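Local coordinates for protein post-proline cleaving enzyme (Rickettsia typhi, PDB 4HVT) that probably cleaves short peptides after proline residues, as a serine peptidase of the prolyl oligopeptidase family, at residues 138-141 against 142-145; 327-330 against 331-334; 616-619 against 620-624. All coordinates share one frame; numbering follows the deposited sequence.

Contact 1: residues 138-141 against 142-145; sequences FQNP and NRYL
A type I beta turn running from N140 to R143, with an Asx turn folded into it, carries the chain from strand 129-136 into its antiparallel neighbour 143-150 in the beta-propeller domain. The N-H of R143 closes the turn on the backbone O of N140 (2.9 Å). N140 CG lies anti to its own N (chi1 -179°), which brings OD1 to the backbone N two residues on, the Asx turn: the backbone N of N142 donates to N140 OD1 (3.1 Å, N-H...O 148°), approaching above the carbonyl plane of the amide. OD1 also lies 3.5 Å from N142 CB, and the two amide planes are 64° apart. The other branch of the same amide, N140 ND2, meets the aliphatic R143 CG at 3.8 Å. R143 then bends at chi2, and its guanidinium is taken by D162 and E160 in salt bridges. A water donates to P141 O (3.0 Å) and is hydrogen-bonded to Y144 OH (2.8 Å), bridging the turn to the strand. One asparagine thus engages the N-H groups of two successive residues, through its side chain and its main chain, which should hold the turn in a defined shape.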
ATOM      1  N   PHE A 138     -24.673  -1.303   9.599  1.00 17.12           N
ATOM      2  CA  PHE A 138     -25.476  -0.070   9.644  1.00 17.94           C
ATOM      3  C   PHE A 138     -26.773  -0.284  10.416  1.00 18.93           C
ATOM      4  O   PHE A 138     -27.220   0.613  11.111  1.00 19.91           O
ATOM      5  CB  PHE A 138     -25.756   0.446   8.218  1.00 17.53           C
ATOM      6  CG  PHE A 138     -26.612   1.694   8.181  1.00 18.13           C
ATOM      7  CD1 PHE A 138     -26.077   2.903   8.488  1.00 18.02           C
ATOM      8  CD2 PHE A 138     -27.974   1.609   7.831  1.00 19.63           C
ATOM      9  CE1 PHE A 138     -26.853   4.042   8.465  1.00 19.37           C
ATOM     10  CE2 PHE A 138     -28.755   2.760   7.808  1.00 19.69           C
ATOM     11  CZ  PHE A 138     -28.179   3.961   8.103  1.00 19.88           C
ATOM     12  N   GLN A 139     -27.353  -1.460  10.286  1.00 20.04           N
ATOM     13  CA  GLN A 139     -28.654  -1.772  10.865  1.00 21.33           C
ATOM     14  C   GLN A 139     -28.522  -2.013  12.388  1.00 21.28           C
ATOM     15  O   GLN A 139     -29.436  -1.735  13.145  1.00 24.74           O
ATOM     16  CB  GLN A 139     -29.259  -2.982  10.172  1.00 23.77           C
ATOM     17  CG  GLN A 139     -29.572  -2.806   8.670  1.00 26.31           C
ATOM     18  CD  GLN A 139     -28.379  -2.741   7.684  1.00 28.20           C
ATOM     19  OE1 GLN A 139     -28.526  -2.051   6.672  1.00 35.07           O
ATOM     20  NE2 GLN A 139     -27.238  -3.478   7.909  1.00 26.37           N
ATOM     21  N   ASN A 140     -27.362  -2.463  12.832  1.00 19.55           N
ATOM     22  CA  ASN A 140     -27.028  -2.579  14.231  1.00 19.51           C
ATOM     23  C   ASN A 140     -25.576  -2.201  14.454  1.00 18.59           C
ATOM     24  O   ASN A 140     -24.693  -3.059  14.412  1.00 16.99           O
ATOM     25  CB  ASN A 140     -27.267  -3.980  14.769  1.00 20.60           C
ATOM     26  CG  ASN A 140     -26.942  -4.071  16.259  1.00 21.18           C
ATOM     27  OD1 ASN A 140     -26.477  -3.099  16.861  1.00 21.65           O
ATOM     28  ND2 ASN A 140     -27.059  -5.256  16.809  1.00 22.88           N
ATOM     29  N   PRO A 141     -25.314  -0.913  14.743  1.00 18.04           N
ATOM     30  CA  PRO A 141     -23.922  -0.432  14.770  1.00 18.41           C
ATOM     31  C   PRO A 141     -23.103  -0.915  15.929  1.00 18.14           C
ATOM     32  O   PRO A 141     -21.928  -0.587  15.978  1.00 19.26           O
ATOM     33  CB  PRO A 141     -24.068   1.102  14.807  1.00 18.43           C
ATOM     34  CG  PRO A 141     -25.443   1.331  15.291  1.00 19.27           C
ATOM     35  CD  PRO A 141     -26.268   0.198  14.794  1.00 19.32           C
ATOM     36  N   ASN A 142     -23.678  -1.664  16.844  1.00 18.86           N
ATOM     37  CA  ASN A 142     -22.870  -2.381  17.835  1.00 19.78           C
ATOM     38  C   ASN A 142     -22.103  -3.575  17.228  1.00 18.06           C
ATOM     39  O   ASN A 142     -21.193  -4.104  17.846  1.00 19.42           O
ATOM     40  CB  ASN A 142     -23.715  -2.882  18.978  1.00 22.07           C
ATOM     41  CG  ASN A 142     -24.142  -1.772  19.926  1.00 24.61           C
ATOM     42  OD1 ASN A 142     -23.494  -0.721  20.019  1.00 26.68           O
ATOM     43  ND2 ASN A 142     -25.241  -2.004  20.623  1.00 27.68           N
ATOM     44  N   ARG A 143     -22.494  -4.010  16.047  1.00 16.52           N
ATOM     45  CA  ARG A 143     -21.878  -5.217  15.483  1.00 15.36           C
ATOM     46  C   ARG A 143     -20.804  -4.825  14.491  1.00 14.13           C
ATOM     47  O   ARG A 143     -21.026  -3.979  13.631  1.00 13.84           O
ATOM     48  CB  ARG A 143     -22.937  -6.158  14.816  1.00 15.32           C
ATOM     49  CG  ARG A 143     -23.841  -6.900  15.773  1.00 16.05           C
ATOM     50  CD  ARG A 143     -23.075  -7.856  16.668  1.00 16.19           C
ATOM     51  NE  ARG A 143     -23.931  -8.415  17.708  1.00 17.39           N
ATOM     52  CZ  ARG A 143     -24.691  -9.502  17.606  1.00 18.16           C
ATOM     53  NH1 ARG A 143     -24.746 -10.205  16.499  1.00 18.16           N
ATOM     54  NH2 ARG A 143     -25.442  -9.862  18.638  1.00 20.07           N
ATOM     55  N   TYR A 144     -19.632  -5.467  14.615  1.00 13.63           N
ATOM     56  CA  TYR A 144     -18.498  -5.284  13.728  1.00 12.99           C
ATOM     57  C   TYR A 144     -18.040  -6.630  13.224  1.00 12.58           C
ATOM     58  O   TYR A 144     -18.157  -7.610  13.934  1.00 12.98           O
ATOM     59  CB  TYR A 144     -17.310  -4.636  14.470  1.00 13.35           C
ATOM     60  CG  TYR A 144     -17.476  -3.174  14.785  1.00 13.62           C
ATOM     61  CD1 TYR A 144     -18.231  -2.774  15.882  1.00 14.40           C
ATOM     62  CD2 TYR A 144     -16.887  -2.192  13.994  1.00 13.72           C
ATOM     63  CE1 TYR A 144     -18.378  -1.434  16.196  1.00 15.04           C
ATOM     64  CE2 TYR A 144     -17.019  -0.846  14.317  1.00 14.08           C
ATOM     65  CZ  TYR A 144     -17.760  -0.474  15.405  1.00 14.88           C
ATOM     66  OH  TYR A 144     -17.898   0.876  15.666  1.00 15.07           O
ATOM     67  N   LEU A 145     -17.573  -6.697  11.985  1.00 11.71           N
ATOM     68  CA  LEU A 145     -16.819  -7.863  11.511  1.00 11.36           C
ATOM     69  C   LEU A 145     -15.357  -7.480  11.599  1.00 10.91           C
ATOM     70  O   LEU A 145     -14.947  -6.509  10.977  1.00 10.66           O
ATOM     71  CB  LEU A 145     -17.210  -8.200  10.066  1.00 11.14           C
ATOM     72  CG  LEU A 145     -18.678  -8.557   9.980  1.00 11.57           C
ATOM     73  CD1 LEU A 145     -19.140  -8.440   8.529  1.00 11.49           C
ATOM     74  CD2 LEU A 145     -19.021  -9.921  10.563  1.00 12.31           C
TER
HETATM   75  O   HOH W   1     -20.351   1.836  16.663  1.00 26.53           O
HETATM   76  O   HOH W   2     -22.605   2.086  18.134  1.00 36.86           O

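Contact 2: residues 327-330 against 331-334; sequences FTDL and LKTE
L331 N donates to T328 O (3.3 Å), coming from above the carbonyl plane, 54° out of it. The side chain of L331 starts close to the same oxygen: CB is 3.8 Å from T328 O, while CG and CD2 lie against the carbonyl carbon of L330. T328 itself turns its methyl CG2 over one face of the F327 ring, offset toward the rim, and its OG1 is hydrogen-bonded to H326. K332 repeats the backbone pattern one residue on, its N bonding to D329 O at 3.2 Å, again from well above the carbonyl plane. With L330 N bound to F327 O, this makes three overlapping i to i+3 turns in a row. They lead the chain out of strand 322-326, in a four-stranded antiparallel sheet of the beta-propeller domain, toward strand 341-344 at one edge of that sheet; L330 anchors them to the sheet by packing on V302 and W304. The K332 side chain leaves with CG beside its backbone N (chi1 -59°) and then runs extended back across D329. CG passes T328 O at 3.6 Å, and CD comes to 3.4 Å from D329 OD1. The ammonium stops short of a salt bridge, NZ being 4.3 Å from D329 OD1, so the lysine meets the aspartate mainly through its methylenes, with a probable weak electrostatic attraction. The other carboxylate oxygen, D329 OD2, is hydrogen-bonded to S339, while the carbonyls of both D329 and K332 receive the ammonium of K337, so a second lysine joins the third turn to the chain just after it.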
ATOM      1  N   PHE A 327     -26.311   6.856  -9.904  1.00 10.60           N
ATOM      2  CA  PHE A 327     -25.971   5.394  -9.980  1.00 10.47           C
ATOM      3  C   PHE A 327     -26.821   4.646 -11.009  1.00 11.08           C
ATOM      4  O   PHE A 327     -26.323   3.743 -11.622  1.00 10.88           O
ATOM      5  CB  PHE A 327     -26.052   4.677  -8.616  1.00 10.49           C
ATOM      6  CG  PHE A 327     -27.477   4.370  -8.181  1.00 11.12           C
ATOM      7  CD1 PHE A 327     -28.248   5.295  -7.495  1.00 11.52           C
ATOM      8  CD2 PHE A 327     -28.019   3.143  -8.446  1.00 11.35           C
ATOM      9  CE1 PHE A 327     -29.555   5.044  -7.125  1.00 12.30           C
ATOM     10  CE2 PHE A 327     -29.320   2.861  -8.073  1.00 11.89           C
ATOM     11  CZ  PHE A 327     -30.092   3.787  -7.430  1.00 12.25           C
ATOM     12  N   THR A 328     -28.036   5.105 -11.258  1.00 11.73           N
ATOM     13  CA  THR A 328     -28.942   4.444 -12.231  1.00 12.53           C
ATOM     14  C   THR A 328     -28.371   4.549 -13.649  1.00 12.62           C
ATOM     15  O   THR A 328     -28.589   3.649 -14.457  1.00 13.45           O
ATOM     16  CB  THR A 328     -30.365   4.986 -12.231  1.00 13.43           C
ATOM     17  OG1 THR A 328     -30.351   6.389 -12.539  1.00 13.91           O
ATOM     18  CG2 THR A 328     -30.982   4.706 -10.876  1.00 13.57           C
ATOM     19  N   ASP A 329     -27.624   5.598 -13.942  1.00 12.94           N
ATOM     20  CA  ASP A 329     -27.024   5.758 -15.262  1.00 13.53           C
ATOM     21  C   ASP A 329     -25.875   4.779 -15.479  1.00 13.24           C
ATOM     22  O   ASP A 329     -25.476   4.563 -16.620  1.00 13.20           O
ATOM     23  CB  ASP A 329     -26.540   7.175 -15.529  1.00 14.36           C
ATOM     24  CG  ASP A 329     -27.637   8.115 -16.009  1.00 15.95           C
ATOM     25  OD1 ASP A 329     -28.740   7.666 -16.387  1.00 16.54           O
ATOM     26  OD2 ASP A 329     -27.348   9.305 -16.020  1.00 17.11           O
ATOM     27  N   LEU A 330     -25.382   4.129 -14.434  1.00 12.81           N
ATOM     28  CA  LEU A 330     -24.377   3.073 -14.630  1.00 12.39           C
ATOM     29  C   LEU A 330     -24.857   1.926 -15.482  1.00 13.65           C
ATOM     30  O   LEU A 330     -24.055   1.292 -16.139  1.00 13.64           O
ATOM     31  CB  LEU A 330     -23.939   2.482 -13.314  1.00 11.85           C
ATOM     32  CG  LEU A 330     -23.112   3.376 -12.407  1.00 11.40           C
ATOM     33  CD1 LEU A 330     -22.927   2.764 -11.025  1.00 11.21           C
ATOM     34  CD2 LEU A 330     -21.772   3.692 -13.017  1.00 11.22           C
ATOM     35  N   LEU A 331     -26.151   1.683 -15.450  1.00 14.48           N
ATOM     36  CA  LEU A 331     -26.771   0.539 -16.169  1.00 16.40           C
ATOM     37  C   LEU A 331     -27.217   0.865 -17.568  1.00 18.68           C
ATOM     38  O   LEU A 331     -27.749  -0.038 -18.277  1.00 22.59           O
ATOM     39  CB  LEU A 331     -27.920   0.015 -15.287  1.00 16.39           C
ATOM     40  CG  LEU A 331     -27.492  -0.416 -13.877  1.00 16.07           C
ATOM     41  CD1 LEU A 331     -28.669  -1.015 -13.098  1.00 17.37           C
ATOM     42  CD2 LEU A 331     -26.322  -1.382 -13.956  1.00 15.82           C
ATOM     43  N   LYS A 332     -27.052   2.106 -18.000  1.00 19.84           N
ATOM     44  CA  LYS A 332     -27.654   2.607 -19.225  1.00 21.64           C
ATOM     45  C   LYS A 332     -26.624   2.714 -20.325  1.00 23.20           C
ATOM     46  O   LYS A 332     -25.399   2.839 -20.078  1.00 22.44           O
ATOM     47  CB  LYS A 332     -28.302   3.993 -19.003  1.00 22.50           C
ATOM     48  CG  LYS A 332     -29.381   3.990 -17.949  1.00 23.63           C
ATOM     49  CD  LYS A 332     -30.301   5.194 -18.061  1.00 26.08           C
ATOM     50  CE  LYS A 332     -31.355   5.169 -16.952  1.00 27.80           C
ATOM     51  NZ  LYS A 332     -32.565   5.941 -17.330  1.00 29.91           N
ATOM     52  N   THR A 333     -27.125   2.670 -21.572  1.00 25.36           N
ATOM     53  CA  THR A 333     -26.248   2.948 -22.710  1.00 27.78           C
ATOM     54  C   THR A 333     -25.807   4.400 -22.659  1.00 29.06           C
ATOM     55  O   THR A 333     -26.446   5.233 -21.991  1.00 27.29           O
ATOM     56  CB  THR A 333     -26.957   2.744 -24.056  1.00 29.07           C
ATOM     57  OG1 THR A 333     -28.141   3.567 -24.107  1.00 30.88           O
ATOM     58  CG2 THR A 333     -27.330   1.274 -24.220  1.00 30.10           C
ATOM     59  N   GLU A 334     -24.724   4.692 -23.359  1.00 31.24           N
ATOM     60  CA  GLU A 334     -24.266   6.072 -23.537  1.00 35.14           C
ATOM     61  C   GLU A 334     -25.406   7.004 -23.990  1.00 36.63           C
ATOM     62  O   GLU A 334     -25.532   8.113 -23.479  1.00 36.96           O
ATOM     63  CB  GLU A 334     -23.108   6.123 -24.532  1.00 37.05           C
ATOM     64  CG  GLU A 334     -22.729   7.538 -24.992  1.00 40.11           C
ATOM     65  CD  GLU A 334     -21.619   7.567 -26.045  1.00 41.85           C
ATOM     66  OE1 GLU A 334     -20.751   6.682 -26.063  1.00 44.90           O
ATOM     67  OE2 GLU A 334     -21.600   8.502 -26.862  1.00 45.41           O
TER

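Contact 3: residues 616-619 against 620-624; sequences IPND and LLHIK
N618 and H622 meet one turn apart at the start of helix 617-626, a surface helix of the alpha/beta-hydrolase domain, whose N-cap position is held by I616. N618 has CG anti to its backbone N (chi1 -163°), which brings ND2 alongside the imidazole, 3.7 Å from H622 CD2 and equally far from NE2. Amide and ring planes stand 66° apart, so the groups are steeply turned to each other rather than stacked. H622 differs, with CG beside its backbone N and anti to the carbonyl carbon (chi1 -71°), which lets the ring reach back along the helix. Its CD2 edge then points at N618 O, 3.1 Å away and near the ring plane, while the backbone N of H622 makes a weak hydrogen bond to that same carbonyl oxygen. The first turn is better tied by its other bonds: L620 N to I616 O is 2.9 Å and nearly in line with the carbonyl bond, and L621 N bonds to P617 O at the same length, somewhat tilted from its carbonyl plane.

The two leucines differ. L620 has CG anti to its N and carries its branches off, leaving CB near P617 O; L621 keeps CG beside its N, where it lies 3.5 Å from P617 O. Both leucines, like P617, touch a crystal neighbour. D619 sends OD2 to the backbone N of D613 in the preceding loop, which joins the helix start to the chain leading into it. I623 is the buried residue here and packs on M595; D619 O accepts the hydrogen bond of I623 N, and I623 CG1 lies 3.3 Å from that oxygen.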
ATOM      1  N   ILE A 616       5.596 -15.051 -24.145  1.00 14.83           N
ATOM      2  CA  ILE A 616       5.450 -14.439 -25.468  1.00 14.89           C
ATOM      3  C   ILE A 616       6.884 -14.024 -25.893  1.00 14.92           C
ATOM      4  O   ILE A 616       7.518 -13.243 -25.210  1.00 14.32           O
ATOM      5  CB  ILE A 616       4.500 -13.204 -25.528  1.00 14.76           C
ATOM      6  CG1 ILE A 616       3.074 -13.671 -25.224  1.00 14.61           C
ATOM      7  CG2 ILE A 616       4.537 -12.680 -26.984  1.00 15.47           C
ATOM      8  CD1 ILE A 616       2.048 -12.566 -25.039  1.00 14.18           C
ATOM      9  N   PRO A 617       7.397 -14.589 -26.991  1.00 15.24           N
ATOM     10  CA  PRO A 617       8.789 -14.332 -27.379  1.00 15.80           C
ATOM     11  C   PRO A 617       9.216 -12.858 -27.309  1.00 15.84           C
ATOM     12  O   PRO A 617      10.294 -12.547 -26.785  1.00 15.77           O
ATOM     13  CB  PRO A 617       8.862 -14.860 -28.805  1.00 16.54           C
ATOM     14  CG  PRO A 617       7.861 -15.918 -28.891  1.00 16.33           C
ATOM     15  CD  PRO A 617       6.754 -15.543 -27.914  1.00 15.51           C
ATOM     16  N   ASN A 618       8.401 -11.970 -27.859  1.00 15.96           N
ATOM     17  CA  ASN A 618       8.828 -10.561 -27.896  1.00 16.40           C
ATOM     18  C   ASN A 618       8.911  -9.967 -26.524  1.00 15.81           C
ATOM     19  O   ASN A 618       9.850  -9.218 -26.265  1.00 15.85           O
ATOM     20  CB  ASN A 618       7.946  -9.715 -28.795  1.00 16.96           C
ATOM     21  CG  ASN A 618       8.598  -8.396 -29.152  1.00 17.55           C
ATOM     22  OD1 ASN A 618       9.532  -8.365 -29.966  1.00 19.02           O
ATOM     23  ND2 ASN A 618       8.074  -7.301 -28.588  1.00 17.27           N
ATOM     24  N   ASP A 619       7.999 -10.297 -25.622  1.00 15.37           N
ATOM     25  CA  ASP A 619       8.029  -9.781 -24.265  1.00 14.92           C
ATOM     26  C   ASP A 619       9.257 -10.341 -23.564  1.00 14.81           C
ATOM     27  O   ASP A 619       9.973  -9.620 -22.859  1.00 14.25           O
ATOM     28  CB  ASP A 619       6.796 -10.200 -23.436  1.00 14.97           C
ATOM     29  CG  ASP A 619       5.492  -9.492 -23.849  1.00 15.71           C
ATOM     30  OD1 ASP A 619       5.514  -8.635 -24.772  1.00 18.02           O
ATOM     31  OD2 ASP A 619       4.404  -9.794 -23.262  1.00 14.84           O
ATOM     32  N   LEU A 620       9.501 -11.644 -23.749  1.00 14.86           N
ATOM     33  CA  LEU A 620      10.649 -12.270 -23.111  1.00 15.27           C
ATOM     34  C   LEU A 620      11.979 -11.629 -23.555  1.00 16.29           C
ATOM     35  O   LEU A 620      12.884 -11.528 -22.766  1.00 15.76           O
ATOM     36  CB  LEU A 620      10.661 -13.763 -23.404  1.00 15.45           C
ATOM     37  CG  LEU A 620      11.802 -14.585 -22.853  1.00 15.58           C
ATOM     38  CD1 LEU A 620      11.799 -14.627 -21.349  1.00 15.12           C
ATOM     39  CD2 LEU A 620      11.782 -16.001 -23.450  1.00 16.07           C
ATOM     40  N   LEU A 621      12.095 -11.284 -24.848  1.00 17.23           N
ATOM     41  CA  LEU A 621      13.294 -10.661 -25.336  1.00 18.78           C
ATOM     42  C   LEU A 621      13.601  -9.361 -24.622  1.00 18.37           C
ATOM     43  O   LEU A 621      14.767  -9.108 -24.286  1.00 18.41           O
ATOM     44  CB  LEU A 621      13.221 -10.415 -26.856  1.00 20.17           C
ATOM     45  CG  LEU A 621      13.474 -11.584 -27.743  1.00 21.71           C
ATOM     46  CD1 LEU A 621      13.135 -11.236 -29.184  1.00 22.77           C
ATOM     47  CD2 LEU A 621      14.933 -12.025 -27.637  1.00 21.96           C
ATOM     48  N   HIS A 622      12.570  -8.552 -24.360  1.00 18.10           N
ATOM     49  CA  HIS A 622      12.734  -7.284 -23.634  1.00 18.26           C
ATOM     50  C   HIS A 622      13.004  -7.554 -22.183  1.00 17.28           C
ATOM     51  O   HIS A 622      13.843  -6.914 -21.570  1.00 17.06           O
ATOM     52  CB  HIS A 622      11.501  -6.386 -23.826  1.00 19.25           C
ATOM     53  CG  HIS A 622      11.389  -5.818 -25.198  1.00 21.53           C
ATOM     54  ND1 HIS A 622      12.025  -4.647 -25.575  1.00 23.96           N
ATOM     55  CD2 HIS A 622      10.794  -6.305 -26.313  1.00 23.08           C
ATOM     56  CE1 HIS A 622      11.812  -4.437 -26.863  1.00 25.39           C
ATOM     57  NE2 HIS A 622      11.041  -5.410 -27.322  1.00 25.58           N
ATOM     58  N   ILE A 623      12.298  -8.507 -21.593  1.00 16.45           N
ATOM     59  CA  ILE A 623      12.465  -8.766 -20.176  1.00 15.84           C
ATOM     60  C   ILE A 623      13.901  -9.241 -19.903  1.00 16.50           C
ATOM     61  O   ILE A 623      14.550  -8.840 -18.971  1.00 15.71           O
ATOM     62  CB  ILE A 623      11.429  -9.812 -19.688  1.00 15.50           C
ATOM     63  CG1 ILE A 623      10.044  -9.208 -19.545  1.00 14.86           C
ATOM     64  CG2 ILE A 623      11.890 -10.462 -18.391  1.00 15.61           C
ATOM     65  CD1 ILE A 623       9.007 -10.281 -19.309  1.00 14.80           C
ATOM     66  N   LYS A 624      14.421 -10.145 -20.738  1.00 17.03           N
ATOM     67  CA  LYS A 624      15.777 -10.631 -20.554  1.00 18.61           C
ATOM     68  C   LYS A 624      16.837  -9.552 -20.652  1.00 18.84           C
ATOM     69  O   LYS A 624      17.885  -9.768 -20.136  1.00 18.91           O
ATOM     70  CB  LYS A 624      16.107 -11.746 -21.587  1.00 19.84           C
ATOM     71  CG  LYS A 624      15.388 -13.050 -21.261  1.00 20.78           C
ATOM     72  CD  LYS A 624      15.411 -14.074 -22.402  1.00 22.80           C
ATOM     73  CE  LYS A 624      16.780 -14.590 -22.686  1.00 24.57           C
ATOM     74  NZ  LYS A 624      16.732 -15.643 -23.744  1.00 25.85           N
TER

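Contacts 1 and 2 both sit on turns that link antiparallel strands of the beta-propeller domain, but in different sheets, with centres about 31 Å apart and nearest atoms about 15 Å apart. Contact 3 belongs instead to the alpha/beta-hydrolase part of the chain. Its centre is about 51 Å from that of contact 1, on the other side of the chain's centre, and about 41 Å from that of contact 2. None of the three touches another. S566, on a probable nucleophile elbow, and D649 and H682, which would complete a catalytic triad, belong to none of these segments. All three contacts are local and lie well out, their centres 27 to 31 Å from the centre of the chain.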